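Local coordinates for uncharacterized protein (Bombyx mori, PDB 5AZ0), which is an aldo-keto reductase of the silkworm, probably reducing carbonyl compounds with a nicotinamide cofactor as its relatives do, at residues N196-D208 / T302-R314. Sequence-based numbering, arbitrary orientation.
Sequences NQIEVNLNLSQAD and TLAQFDNGFRTVR. With ACT (acetate ion), chain G; ACT (acetate ion), chain J; ACT (acetate ion), chain D; EDO (1,2-ethanediol), chain C.
The loop after strand 195-199 meets the chain that follows helix 297-304, their CA atoms coming within 4.1 Å at N203 and D307, and the carbonyl of N203 accepts a nearly straight bond from N308 N and a weak one from G309 N. Glycine suits position 309 because a positive phi (78°) is easy for a residue without a side chain.

E199 carries one end of the contact. With CG anti to the backbone N (chi1 -178°) and the chain extended, its carboxylate reaches two successive backbone amides: T312 N binds OE2 on its syn lone pair at 2.8 Å, and V313 N binds OE1 at 2.9 Å, tilted from the carboxylate plane. The anti lone pair of OE2 takes N201 ND2, and a water links OE1 to R311 NH1. Replacing this glutamate by an alanine removes the carboxylate, and would probably leave the T312 and V313 amides without that acceptor, N201 ND2 with S224 O but one acceptor fewer, and 312-313 less firmly held.

D307 does the converse. S205, just before the N-cap residue of helix 207-215, meets its carboxylate from above the plane: S205 N reaches OD1 at 3.0 Å and S205 OG gives its proton to OD2 at 2.7 Å. Serine suits the place because backbone and hydroxyl can grip one carboxylate together.

N203 sends ND2 to F306 O (3.0 Å) as well as to E240 O; an asparagine amide has two N-H groups for two carbonyls. Toward the E199 end, L204 CD2 lies 3.6 Å above the R311 guanidinium, offset toward its rim; at the other end L202 CD2 meets L303 CD2 at 4.1 Å.

In this (beta/alpha)8 barrel the contact fastens the segment following helix 297-304 to the loop between strand 195-199 and helix 207-215; leucines suit 202 and 303, which also pack against M248 of helix 246-255 and Y266 of helix 259-269.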
ATOM      1  N   ASN A 196       5.490   6.064   3.794  1.00 18.10           N
ATOM      2  CA  ASN A 196       5.835   4.738   4.318  1.00 19.70           C
ATOM      3  C   ASN A 196       4.585   4.003   4.241  1.00 17.72           C
ATOM      4  O   ASN A 196       3.568   4.371   4.896  1.00 18.93           O
ATOM      5  CB  ASN A 196       6.333   4.793   5.778  1.00 23.16           C
ATOM      6  CG  ASN A 196       6.855   3.443   6.300  1.00 23.95           C
ATOM      7  OD1 ASN A 196       7.137   2.529   5.541  1.00 24.83           O
ATOM      8  ND2 ASN A 196       6.985   3.335   7.619  1.00 23.56           N
ATOM      9  N   GLN A 197       4.589   2.976   3.408  1.00 18.84           N
ATOM     10  CA  GLN A 197       3.409   2.100   3.230  1.00 20.10           C
ATOM     11  C   GLN A 197       3.558   0.870   4.066  1.00 20.46           C
ATOM     12  O   GLN A 197       4.494   0.092   3.856  1.00 21.50           O
ATOM     13  CB  GLN A 197       3.146   1.725   1.742  1.00 20.21           C
ATOM     14  CG  GLN A 197       1.930   0.860   1.586  1.00 21.90           C
ATOM     15  CD  GLN A 197       1.547   0.514   0.117  1.00 24.67           C
ATOM     16  OE1 GLN A 197       1.286  -0.616  -0.174  1.00 27.65           O
ATOM     17  NE2 GLN A 197       1.415   1.505  -0.739  1.00 23.88           N
ATOM     18  N   ILE A 198       2.577   0.659   4.962  1.00 22.16           N
ATOM     19  CA  ILE A 198       2.656  -0.377   5.986  1.00 21.98           C
ATOM     20  C   ILE A 198       1.295  -0.937   6.273  1.00 22.40           C
ATOM     21  O   ILE A 198       0.281  -0.349   5.929  1.00 22.98           O
ATOM     22  CB  ILE A 198       3.179   0.189   7.340  1.00 23.09           C
ATOM     23  CG1 ILE A 198       2.407   1.466   7.726  1.00 24.58           C
ATOM     24  CG2 ILE A 198       4.643   0.439   7.260  1.00 22.32           C
ATOM     25  CD1 ILE A 198       2.749   2.052   9.052  1.00 27.41           C
ATOM     26  N   GLU A 199       1.249  -2.056   6.982  1.00 24.55           N
ATOM     27  CA  GLU A 199      -0.051  -2.513   7.517  1.00 24.43           C
ATOM     28  C   GLU A 199      -0.560  -1.642   8.633  1.00 25.54           C
ATOM     29  O   GLU A 199       0.147  -1.411   9.606  1.00 24.08           O
ATOM     30  CB  GLU A 199       0.047  -3.939   8.020  1.00 24.07           C
ATOM     31  CG  GLU A 199      -1.296  -4.491   8.557  1.00 25.42           C
ATOM     32  CD  GLU A 199      -1.160  -5.934   9.162  1.00 27.40           C
ATOM     33  OE1 GLU A 199      -0.142  -6.648   8.909  1.00 26.56           O
ATOM     34  OE2 GLU A 199      -2.051  -6.316   9.943  1.00 30.07           O
ATOM     35  N   VAL A 200      -1.775  -1.123   8.462  1.00 27.37           N
ATOM     36  CA  VAL A 200      -2.522  -0.466   9.533  1.00 24.36           C
ATOM     37  C   VAL A 200      -3.956  -0.919   9.418  1.00 26.41           C
ATOM     38  O   VAL A 200      -4.539  -0.965   8.328  1.00 25.63           O
ATOM     39  CB  VAL A 200      -2.510   1.049   9.461  1.00 25.79           C
ATOM     40  CG1 VAL A 200      -2.820   1.654  10.859  1.00 25.66           C
ATOM     41  CG2 VAL A 200      -1.155   1.562   8.998  1.00 25.69           C
ATOM     42  N   ASN A 201      -4.520  -1.277  10.556  1.00 29.25           N
ATOM     43  CA  ASN A 201      -5.931  -1.738  10.703  1.00 28.44           C
ATOM     44  C   ASN A 201      -6.370  -1.624  12.214  1.00 30.96           C
ATOM     45  O   ASN A 201      -5.683  -0.981  13.030  1.00 28.40           O
ATOM     46  CB  ASN A 201      -6.091  -3.145  10.096  1.00 27.74           C
ATOM     47  CG  ASN A 201      -5.082  -4.121  10.662  1.00 30.55           C
ATOM     48  OD1 ASN A 201      -5.075  -4.378  11.895  1.00 30.20           O
ATOM     49  ND2 ASN A 201      -4.269  -4.732   9.789  1.00 26.53           N
ATOM     50  N   LEU A 202      -7.574  -2.082  12.553  1.00 33.03           N
ATOM     51  CA  LEU A 202      -8.094  -1.841  13.899  1.00 31.92           C
ATOM     52  C   LEU A 202      -7.307  -2.617  15.018  1.00 31.68           C
ATOM     53  O   LEU A 202      -7.213  -2.126  16.113  1.00 31.57           O
ATOM     54  CB  LEU A 202      -9.585  -2.072  13.938  1.00 32.77           C
ATOM     55  CG  LEU A 202     -10.371  -1.062  13.146  1.00 28.79           C
ATOM     56  CD1 LEU A 202     -11.773  -1.590  12.958  1.00 30.74           C
ATOM     57  CD2 LEU A 202     -10.386   0.318  13.816  1.00 32.68           C
ATOM     58  N   ASN A 203      -6.716  -3.754  14.679  1.00 29.59           N
ATOM     59  CA  ASN A 203      -5.909  -4.541  15.567  1.00 29.52           C
ATOM     60  C   ASN A 203      -4.444  -4.176  15.590  1.00 35.44           C
ATOM     61  O   ASN A 203      -3.774  -4.525  16.585  1.00 32.25           O
ATOM     62  CB  ASN A 203      -6.003  -6.033  15.217  1.00 29.67           C
ATOM     63  CG  ASN A 203      -7.426  -6.575  15.347  1.00 34.77           C
ATOM     64  OD1 ASN A 203      -7.871  -7.375  14.555  1.00 39.28           O
ATOM     65  ND2 ASN A 203      -8.150  -6.096  16.335  1.00 32.98           N
ATOM     66  N   LEU A 204      -3.932  -3.546  14.492  1.00 30.92           N
ATOM     67  CA  LEU A 204      -2.555  -3.102  14.408  1.00 27.54           C
ATOM     68  C   LEU A 204      -2.496  -1.617  14.106  1.00 30.95           C
ATOM     69  O   LEU A 204      -2.312  -1.184  12.948  1.00 31.75           O
ATOM     70  CB  LEU A 204      -1.820  -3.879  13.353  1.00 28.41           C
ATOM     71  CG  LEU A 204      -0.287  -3.760  13.325  1.00 30.40           C
ATOM     72  CD1 LEU A 204       0.318  -4.604  14.440  1.00 32.88           C
ATOM     73  CD2 LEU A 204       0.305  -4.224  11.969  1.00 32.79           C
ATOM     74  N   SER A 205      -2.634  -0.813  15.133  1.00 27.59           N
ATOM     75  CA  SER A 205      -2.692   0.634  14.931  1.00 30.79           C
ATOM     76  C   SER A 205      -1.380   1.277  14.521  1.00 27.54           C
ATOM     77  O   SER A 205      -1.424   2.382  14.012  1.00 31.04           O
ATOM     78  CB  SER A 205      -3.137   1.342  16.232  1.00 32.08           C
ATOM     79  OG  SER A 205      -2.048   1.341  17.177  1.00 34.96           O
ATOM     80  N   GLN A 206      -0.240   0.680  14.887  1.00 28.90           N
ATOM     81  CA  GLN A 206       1.126   1.257  14.718  1.00 31.96           C
ATOM     82  C   GLN A 206       1.231   2.708  15.147  1.00 31.34           C
ATOM     83  O   GLN A 206       1.801   3.574  14.454  1.00 29.90           O
ATOM     84  CB  GLN A 206       1.646   1.024  13.277  1.00 35.04           C
ATOM     85  CG  GLN A 206       1.515  -0.439  12.934  1.00 35.99           C
ATOM     86  CD  GLN A 206       2.691  -1.000  12.236  1.00 37.19           C
ATOM     87  OE1 GLN A 206       3.791  -1.033  12.786  1.00 49.14           O
ATOM     88  NE2 GLN A 206       2.482  -1.483  11.024  1.00 33.51           N
ATOM     89  N   ALA A 207       0.654   2.983  16.312  1.00 25.15           N
ATOM     90  CA  ALA A 207       0.562   4.345  16.764  1.00 26.30           C
ATOM     91  C   ALA A 207       1.893   5.062  16.817  1.00 24.06           C
ATOM     92  O   ALA A 207       2.013   6.183  16.323  1.00 26.33           O
ATOM     93  CB  ALA A 207      -0.193   4.454  18.139  1.00 26.56           C
ATOM     94  N   ASP A 208       2.909   4.449  17.382  1.00 25.73           N
ATOM     95  CA  ASP A 208       4.212   5.146  17.485  1.00 29.54           C
ATOM     96  C   ASP A 208       4.806   5.362  16.090  1.00 27.91           C
ATOM     97  O   ASP A 208       5.349   6.417  15.815  1.00 24.85           O
ATOM     98  CB  ASP A 208       5.243   4.353  18.339  1.00 28.25           C
ATOM     99  CG  ASP A 208       4.915   4.378  19.851  1.00 34.17           C
ATOM    100  OD1 ASP A 208       4.018   5.094  20.264  1.00 30.13           O
ATOM    101  OD2 ASP A 208       5.521   3.602  20.608  1.00 40.83           O
ATOM    102  N   THR A 302     -13.673   3.928  21.388  1.00 33.44           N
ATOM    103  CA  THR A 302     -14.094   2.522  21.208  1.00 32.99           C
ATOM    104  C   THR A 302     -13.251   1.787  20.158  1.00 36.31           C
ATOM    105  O   THR A 302     -12.754   0.608  20.370  1.00 29.97           O
ATOM    106  CB  THR A 302     -15.613   2.451  20.810  1.00 39.36           C
ATOM    107  OG1 THR A 302     -16.441   3.138  21.787  1.00 42.45           O
ATOM    108  CG2 THR A 302     -16.081   1.055  20.683  1.00 37.12           C
ATOM    109  N   LEU A 303     -13.098   2.455  19.006  1.00 32.81           N
ATOM    110  CA  LEU A 303     -12.385   1.809  17.902  1.00 35.24           C
ATOM    111  C   LEU A 303     -10.921   1.589  18.302  1.00 30.43           C
ATOM    112  O   LEU A 303     -10.339   0.568  18.012  1.00 29.18           O
ATOM    113  CB  LEU A 303     -12.478   2.661  16.651  1.00 34.20           C
ATOM    114  CG  LEU A 303     -13.866   2.699  16.026  1.00 32.59           C
ATOM    115  CD1 LEU A 303     -14.074   3.898  15.157  1.00 33.66           C
ATOM    116  CD2 LEU A 303     -14.111   1.426  15.268  1.00 31.09           C
ATOM    117  N   ALA A 304     -10.348   2.548  19.018  1.00 32.62           N
ATOM    118  CA  ALA A 304      -8.991   2.390  19.539  1.00 30.81           C
ATOM    119  C   ALA A 304      -8.850   1.211  20.448  1.00 32.66           C
ATOM    120  O   ALA A 304      -7.725   0.731  20.564  1.00 33.63           O
ATOM    121  CB  ALA A 304      -8.522   3.641  20.253  1.00 33.22           C
ATOM    122  N   GLN A 305      -9.937   0.714  21.081  1.00 35.40           N
ATOM    123  CA  GLN A 305      -9.793  -0.449  21.993  1.00 38.97           C
ATOM    124  C   GLN A 305      -9.520  -1.721  21.277  1.00 38.57           C
ATOM    125  O   GLN A 305      -9.046  -2.686  21.908  1.00 34.02           O
ATOM    126  CB  GLN A 305     -10.985  -0.698  22.937  1.00 42.38           C
ATOM    127  CG  GLN A 305     -11.177   0.386  23.979  1.00 47.45           C
ATOM    128  CD  GLN A 305     -12.539   0.251  24.690  1.00 55.76           C
ATOM    129  OE1 GLN A 305     -13.531   0.829  24.273  1.00 53.02           O
ATOM    130  NE2 GLN A 305     -12.584  -0.543  25.744  1.00 62.23           N
ATOM    131  N   PHE A 306      -9.783  -1.773  19.973  1.00 35.28           N
ATOM    132  CA  PHE A 306      -9.451  -3.013  19.250  1.00 32.59           C
ATOM    133  C   PHE A 306      -7.961  -3.268  19.051  1.00 30.44           C
ATOM    134  O   PHE A 306      -7.573  -4.364  18.676  1.00 33.78           O
ATOM    135  CB  PHE A 306     -10.167  -3.003  17.914  1.00 38.66           C
ATOM    136  CG  PHE A 306     -11.657  -3.187  18.020  1.00 34.55           C
ATOM    137  CD1 PHE A 306     -12.185  -4.399  18.506  1.00 36.74           C
ATOM    138  CD2 PHE A 306     -12.531  -2.189  17.582  1.00 41.58           C
ATOM    139  CE1 PHE A 306     -13.557  -4.610  18.599  1.00 35.58           C
ATOM    140  CE2 PHE A 306     -13.919  -2.391  17.650  1.00 40.49           C
ATOM    141  CZ  PHE A 306     -14.423  -3.606  18.171  1.00 39.48           C
ATOM    142  N   ASP A 307      -7.129  -2.255  19.247  1.00 28.61           N
ATOM    143  CA  ASP A 307      -5.690  -2.370  18.996  1.00 33.44           C
ATOM    144  C   ASP A 307      -5.027  -3.378  19.952  1.00 34.92           C
ATOM    145  O   ASP A 307      -5.172  -3.214  21.140  1.00 40.41           O
ATOM    146  CB  ASP A 307      -5.038  -1.014  19.241  1.00 30.55           C
ATOM    147  CG  ASP A 307      -3.557  -0.978  18.820  1.00 35.23           C
ATOM    148  OD1 ASP A 307      -3.092  -1.761  17.985  1.00 34.05           O
ATOM    149  OD2 ASP A 307      -2.869  -0.100  19.306  1.00 40.46           O
ATOM    150  N   ASN A 308      -4.346  -4.401  19.448  1.00 34.42           N
ATOM    151  CA  ASN A 308      -3.743  -5.422  20.289  1.00 37.03           C
ATOM    152  C   ASN A 308      -2.470  -6.014  19.719  1.00 40.77           C
ATOM    153  O   ASN A 308      -2.031  -7.080  20.158  1.00 38.56           O
ATOM    154  CB  ASN A 308      -4.754  -6.547  20.461  1.00 41.62           C
ATOM    155  CG  ASN A 308      -5.123  -7.164  19.129  1.00 47.17           C
ATOM    156  OD1 ASN A 308      -4.448  -6.952  18.156  1.00 43.38           O
ATOM    157  ND2 ASN A 308      -6.196  -7.904  19.085  1.00 50.14           N
ATOM    158  N   GLY A 309      -1.885  -5.371  18.710  1.00 38.93           N
ATOM    159  CA  GLY A 309      -0.654  -5.847  18.162  1.00 34.58           C
ATOM    160  C   GLY A 309      -0.730  -7.041  17.223  1.00 33.10           C
ATOM    161  O   GLY A 309       0.313  -7.468  16.756  1.00 33.32           O
ATOM    162  N   PHE A 310      -1.912  -7.531  16.885  1.00 30.12           N
ATOM    163  CA  PHE A 310      -2.045  -8.670  15.960  1.00 32.98           C
ATOM    164  C   PHE A 310      -1.757  -8.239  14.481  1.00 34.50           C
ATOM    165  O   PHE A 310      -2.479  -7.412  13.913  1.00 29.93           O
ATOM    166  CB  PHE A 310      -3.480  -9.230  16.033  1.00 33.80           C
ATOM    167  CG  PHE A 310      -3.660 -10.503  15.251  1.00 39.46           C
ATOM    168  CD1 PHE A 310      -3.966 -10.475  13.883  1.00 45.07           C
ATOM    169  CD2 PHE A 310      -3.509 -11.756  15.876  1.00 45.93           C
ATOM    170  CE1 PHE A 310      -4.058 -11.669  13.140  1.00 48.36           C
ATOM    171  CE2 PHE A 310      -3.622 -12.956  15.147  1.00 48.68           C
ATOM    172  CZ  PHE A 310      -3.897 -12.917  13.780  1.00 49.00           C
ATOM    173  N   ARG A 311      -0.718  -8.796  13.886  1.00 34.80           N
ATOM    174  CA  ARG A 311      -0.224  -8.391  12.580  1.00 33.82           C
ATOM    175  C   ARG A 311      -0.728  -9.421  11.554  1.00 34.39           C
ATOM    176  O   ARG A 311      -0.405 -10.604  11.622  1.00 36.80           O
ATOM    177  CB  ARG A 311       1.285  -8.346  12.629  1.00 32.91           C
ATOM    178  CG  ARG A 311       1.891  -7.824  11.351  1.00 31.73           C
ATOM    179  CD  ARG A 311       3.374  -7.858  11.458  1.00 31.96           C
ATOM    180  NE  ARG A 311       3.878  -6.829  12.354  1.00 33.00           N
ATOM    181  CZ  ARG A 311       3.999  -5.537  12.054  1.00 34.84           C
ATOM    182  NH1 ARG A 311       3.634  -5.056  10.838  1.00 32.40           N
ATOM    183  NH2 ARG A 311       4.493  -4.693  12.988  1.00 34.72           N
ATOM    184  N   THR A 312      -1.597  -8.963  10.670  1.00 34.55           N
ATOM    185  CA  THR A 312      -2.175  -9.800   9.603  1.00 37.14           C
ATOM    186  C   THR A 312      -1.120 -10.321   8.640  1.00 36.73           C
ATOM    187  O   THR A 312      -1.210 -11.450   8.220  1.00 39.21           O
ATOM    188  CB  THR A 312      -3.237  -9.001   8.849  1.00 37.48           C
ATOM    189  OG1 THR A 312      -4.272  -8.598   9.773  1.00 38.46           O
ATOM    190  CG2 THR A 312      -3.804  -9.808   7.702  1.00 36.32           C
ATOM    191  N   VAL A 313      -0.098  -9.504   8.326  1.00 35.91           N
ATOM    192  CA  VAL A 313       0.934  -9.862   7.298  1.00 36.09           C
ATOM    193  C   VAL A 313       2.325  -9.987   7.924  1.00 32.02           C
ATOM    194  O   VAL A 313       2.972  -8.984   8.232  1.00 32.47           O
ATOM    195  CB  VAL A 313       0.951  -8.824   6.119  1.00 36.41           C
ATOM    196  CG1 VAL A 313       2.060  -9.138   5.113  1.00 37.61           C
ATOM    197  CG2 VAL A 313      -0.404  -8.773   5.409  1.00 33.29           C
ATOM    198  N   ARG A 314       2.771 -11.216   8.148  1.00 36.31           N
ATOM    199  CA  ARG A 314       3.999 -11.465   8.932  1.00 35.59           C
ATOM    200  C   ARG A 314       4.714 -12.588   8.252  1.00 35.82           C
ATOM    201  O   ARG A 314       4.477 -13.752   8.495  1.00 35.28           O
ATOM    202  CB  ARG A 314       3.712 -11.779  10.411  1.00 35.77           C
ATOM    203  CG  ARG A 314       4.994 -11.963  11.257  1.00 39.10           C
ATOM    204  CD  ARG A 314       4.708 -12.462  12.693  1.00 41.48           C
ATOM    205  NE  ARG A 314       3.980 -11.462  13.473  1.00 45.29           N
ATOM    206  CZ  ARG A 314       4.520 -10.467  14.171  1.00 41.47           C
ATOM    207  NH1 ARG A 314       5.829 -10.309  14.238  1.00 48.37           N
ATOM    208  NH2 ARG A 314       3.731  -9.644  14.845  1.00 40.94           N
TER
HETATM  209  C   ACT G 406       0.850 -11.793  14.563  1.00 58.79           C
HETATM  210  O   ACT G 406       1.072 -10.801  15.345  1.00 43.88           O
HETATM  211  OXT ACT G 406       1.514 -12.163  13.546  1.00 59.67           O
HETATM  212  CH3 ACT G 406      -0.351 -12.592  14.803  1.00 58.28           C
HETATM  213  C   ACT J 409       2.026   1.104  18.574  0.80 38.26           C
HETATM  214  O   ACT J 409       2.717   2.083  18.856  0.80 36.95           O
HETATM  215  OXT ACT J 409       2.451   0.371  17.690  0.80 44.67           O
HETATM  216  CH3 ACT J 409       0.672   0.803  19.179  0.80 38.57           C
HETATM  217  C   ACT D 403       6.155  -1.979  10.188  0.80 45.77           C
HETATM  218  O   ACT D 403       4.965  -2.456   9.834  0.80 45.85           O
HETATM  219  OXT ACT D 403       6.988  -1.408   9.428  0.80 35.22           O
HETATM  220  CH3 ACT D 403       6.714  -2.050  11.581  0.80 35.68           C
HETATM  221  C1  EDO C 402      -3.978   4.773  18.901  1.00 46.09           C
HETATM  222  O1  EDO C 402      -4.174   5.685  17.785  1.00 53.59           O
HETATM  223  C2  EDO C 402      -4.839   3.594  18.466  1.00 42.81           C
HETATM  224  O2  EDO C 402      -4.621   2.397  19.200  1.00 54.90           O
HETATM  225  O   HOH W   1       2.682  -6.137   8.422  1.00 24.71           O
HETATM  226  O   HOH W   2      -4.282  -6.989  12.051  1.00 28.46           O
HETATM  227  O   HOH W   3      -7.669   0.282  16.894  1.00 28.91           O